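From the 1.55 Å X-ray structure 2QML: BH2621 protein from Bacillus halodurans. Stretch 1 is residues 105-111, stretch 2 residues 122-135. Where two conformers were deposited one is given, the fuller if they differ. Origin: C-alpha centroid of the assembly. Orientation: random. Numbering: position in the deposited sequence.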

# COMPACT_ATOMS: atom_id res chain seq x y z
N ASP A 105 3.59 0.81 -15.17
CA ASP A 105 3.34 1.56 -13.96
C ASP A 105 2.60 0.67 -12.97
O ASP A 105 1.75 -0.11 -13.36
CB ASP A 105 2.48 2.80 -14.24
CG ASP A 105 3.20 3.91 -15.00
OD1 ASP A 105 4.41 3.84 -15.22
OD2 ASP A 105 2.50 4.92 -15.26
N GLN A 106 2.89 0.85 -11.69
CA GLN A 106 2.25 0.12 -10.64
C GLN A 106 1.59 1.11 -9.67
O GLN A 106 1.87 2.31 -9.66
CB GLN A 106 3.25 -0.77 -9.88
CG GLN A 106 3.94 -1.85 -10.72
CD GLN A 106 4.88 -2.63 -9.87
OE1 GLN A 106 4.57 -2.90 -8.74
NE2 GLN A 106 6.02 -3.00 -10.39
N GLY A 107 0.70 0.56 -8.86
CA GLY A 107 0.04 1.28 -7.79
C GLY A 107 0.02 0.54 -6.48
O GLY A 107 0.37 -0.64 -6.42
N ILE A 108 -0.35 1.27 -5.43
CA ILE A 108 -0.38 0.71 -4.09
C ILE A 108 -1.56 1.22 -3.28
O ILE A 108 -1.93 2.42 -3.35
CB ILE A 108 0.94 0.98 -3.34
CG1 ILE A 108 1.03 0.11 -2.05
CG2 ILE A 108 1.20 2.50 -3.10
CD1 ILE A 108 1.14 -1.42 -2.33
N HIS A 109 -2.23 0.30 -2.62
CA HIS A 109 -3.24 0.62 -1.62
C HIS A 109 -2.73 0.04 -0.30
O HIS A 109 -2.08 -1.02 -0.31
CB HIS A 109 -4.62 0.06 -1.90
CG HIS A 109 -5.21 0.47 -3.21
ND1 HIS A 109 -5.58 1.78 -3.47
CD2 HIS A 109 -5.66 -0.26 -4.24
CE1 HIS A 109 -6.15 1.83 -4.66
NE2 HIS A 109 -6.15 0.62 -5.18
N LEU A 110 -3.01 0.69 0.82
CA LEU A 110 -2.52 0.20 2.12
C LEU A 110 -3.35 0.66 3.29
O LEU A 110 -4.11 1.63 3.20
CB LEU A 110 -1.07 0.67 2.32
CG LEU A 110 -0.80 2.18 2.49
CD1 LEU A 110 -0.91 2.60 3.99
CD2 LEU A 110 0.53 2.66 1.94
N LEU A 111 -3.21 -0.06 4.40
CA LEU A 111 -3.79 0.31 5.69
C LEU A 111 -3.01 -0.35 6.80
O LEU A 111 -2.46 -1.47 6.58
CB LEU A 111 -5.27 -0.09 5.76
CG LEU A 111 -5.66 -1.57 5.83
CD1 LEU A 111 -5.66 -2.20 7.26
CD2 LEU A 111 -7.04 -1.77 5.21
N LEU A 122 5.68 3.76 12.07
CA LEU A 122 5.93 2.45 11.45
C LEU A 122 5.49 2.38 10.01
O LEU A 122 5.99 1.52 9.28
CB LEU A 122 5.31 1.31 12.30
CG LEU A 122 5.96 1.15 13.69
CD1 LEU A 122 5.02 0.34 14.59
CD2 LEU A 122 7.37 0.54 13.58
N ILE A 123 4.58 3.24 9.56
CA ILE A 123 4.25 3.21 8.13
C ILE A 123 5.46 3.46 7.23
O ILE A 123 5.51 2.89 6.14
CB ILE A 123 3.13 4.25 7.81
CG1 ILE A 123 2.57 4.10 6.40
CG2 ILE A 123 3.66 5.68 8.01
CD1 ILE A 123 2.08 2.74 6.04
N TYR A 124 6.41 4.29 7.64
CA TYR A 124 7.56 4.60 6.77
C TYR A 124 8.43 3.42 6.41
O TYR A 124 8.59 3.13 5.22
CB TYR A 124 8.41 5.70 7.40
CG TYR A 124 7.74 7.01 7.38
CD1 TYR A 124 7.67 7.75 6.21
CD2 TYR A 124 7.16 7.53 8.53
CE1 TYR A 124 7.03 8.95 6.18
CE2 TYR A 124 6.53 8.76 8.51
CZ TYR A 124 6.47 9.45 7.32
OH TYR A 124 5.84 10.69 7.28
N PRO A 125 8.98 2.69 7.39
CA PRO A 125 9.81 1.53 6.99
C PRO A 125 9.03 0.47 6.19
O PRO A 125 9.59 -0.18 5.29
CB PRO A 125 10.32 0.98 8.34
CG PRO A 125 9.37 1.50 9.37
CD PRO A 125 8.99 2.87 8.85
N LEU A 126 7.75 0.28 6.51
CA LEU A 126 6.93 -0.69 5.79
C LEU A 126 6.69 -0.27 4.35
O LEU A 126 6.89 -1.06 3.43
CB LEU A 126 5.60 -0.87 6.48
CG LEU A 126 5.62 -1.66 7.78
CD1 LEU A 126 4.32 -1.39 8.59
CD2 LEU A 126 5.88 -3.17 7.52
N LEU A 127 6.24 0.96 4.16
CA LEU A 127 6.00 1.46 2.82
C LEU A 127 7.29 1.50 1.99
O LEU A 127 7.26 1.10 0.82
CB LEU A 127 5.33 2.84 2.90
CG LEU A 127 5.07 3.48 1.54
CD1 LEU A 127 4.08 2.69 0.65
CD2 LEU A 127 4.59 5.00 1.74
N LEU A 128 8.40 1.94 2.57
CA LEU A 128 9.65 1.99 1.85
C LEU A 128 10.05 0.59 1.42
O LEU A 128 10.51 0.40 0.30
CB LEU A 128 10.72 2.65 2.70
CG LEU A 128 10.57 4.15 2.94
CD1 LEU A 128 11.59 4.58 3.95
CD2 LEU A 128 10.72 4.97 1.71
N ALA A 129 9.85 -0.40 2.30
CA ALA A 129 10.22 -1.80 1.95
C ALA A 129 9.42 -2.36 0.77
O ALA A 129 9.98 -2.94 -0.19
CB ALA A 129 10.10 -2.73 3.20
N ILE A 130 8.10 -2.23 0.82
CA ILE A 130 7.26 -2.76 -0.25
C ILE A 130 7.48 -1.98 -1.54
O ILE A 130 7.47 -2.60 -2.61
CB ILE A 130 5.80 -2.86 0.18
CG1 ILE A 130 5.03 -3.76 -0.81
CG2 ILE A 130 5.15 -1.45 0.36
CD1 ILE A 130 3.58 -4.13 -0.43
N MSE A 131 7.67 -0.66 -1.47
CA MSE A 131 7.98 0.12 -2.68
C MSE A 131 9.26 -0.38 -3.33
O MSE A 131 9.32 -0.55 -4.55
CB MSE A 131 8.10 1.60 -2.38
CG MSE A 131 6.78 2.25 -2.06
SE MSE A 131 7.02 4.12 -1.60
CE MSE A 131 7.54 4.72 -3.40
N GLN A 132 10.29 -0.59 -2.52
CA GLN A 132 11.55 -1.09 -3.03
C GLN A 132 11.35 -2.41 -3.78
O GLN A 132 11.86 -2.59 -4.89
CB GLN A 132 12.57 -1.21 -1.88
CG GLN A 132 13.97 -1.57 -2.32
CD GLN A 132 14.57 -0.52 -3.24
OE1 GLN A 132 14.16 -0.34 -4.41
NE2 GLN A 132 15.55 0.20 -2.71
N GLN A 133 10.57 -3.32 -3.22
CA GLN A 133 10.39 -4.62 -3.88
C GLN A 133 9.49 -4.53 -5.14
O GLN A 133 9.64 -5.29 -6.08
CB GLN A 133 9.89 -5.68 -2.89
CG GLN A 133 10.71 -5.82 -1.55
CD GLN A 133 12.24 -5.44 -1.61
OE1 GLN A 133 13.02 -5.85 -2.52
NE2 GLN A 133 12.64 -4.67 -0.62
N LYS A 134 8.57 -3.59 -5.18
CA LYS A 134 7.79 -3.33 -6.38
C LYS A 134 8.67 -2.72 -7.47
O LYS A 134 8.53 -3.07 -8.65
CB LYS A 134 6.62 -2.43 -6.06
CG LYS A 134 5.47 -3.11 -5.29
CD LYS A 134 4.47 -2.15 -4.64
CE LYS A 134 3.75 -1.28 -5.62
NZ LYS A 134 2.93 -2.03 -6.55
N PHE A 135 9.58 -1.83 -7.10
CA PHE A 135 10.49 -1.18 -8.07
C PHE A 135 11.54 -2.13 -8.65
O PHE A 135 12.23 -1.77 -9.62
CB PHE A 135 11.18 0.04 -7.45
CG PHE A 135 10.39 1.34 -7.58
CD1 PHE A 135 9.98 1.80 -8.82
CD2 PHE A 135 10.18 2.13 -6.47
CE1 PHE A 135 9.32 3.01 -8.93
CE2 PHE A 135 9.52 3.35 -6.57
CZ PHE A 135 9.14 3.79 -7.82

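Strand 106-111 packs against the helix of stretch 2 in a nearly antiparallel arrangement, with 158° between their N-to-C directions and a closest axial approach of 10.2 Å. Walking up the strand therefore means walking back down the helix.

Asp-105 precedes the strand and makes no contact with the helix. Gln-106 points toward the helix and meets Lys-134 through both ends of its amide. Lys-134 NZ donates to Gln-106 OE1 at 2.9 Å. Gln-106 NE2 in turn donates to the backbone oxygen, Lys-134 O, at 3.1 Å, with an N-H...acceptor angle of 135°. The amide thus accepts from the side chain and donates to the main chain of the same residue.

Gly-107 has no side chain and contributes its carbonyl instead. Lys-134 NZ donates to Gly-107 O at 2.9 Å, so one ammonium group ties together two consecutive strand residues. The lysine reaches them with chi3 and chi4 both p. It has the largest covered area in the contact, 101 Å².

Ile-108 again points toward the helix, and here the contact becomes apolar. Ile-108 CD1 lies 4.1 Å from Ile-130 CD1. The same Ile-108 CD1 is also 4.1 Å from Lys-134 CD, so the aliphatic part of the lysine packs against the isoleucine while its NZ serves the polar end.

His-109 is out of reach of the helix. The next residue to face it is Leu-110, which touches two residues one helical turn apart. Leu-110 CD1 is 3.6 Å from Ile-123 CD1, and Leu-110 CD2 is 3.8 Å from Leu-127 CD1. Leu-127 starts out sideways from its CA, but its end comes nearer to the strand. Leu-111 points away and makes no contact.

The pattern follows strand alternation: Gln-106, Ile-108 and Leu-110 face the helix.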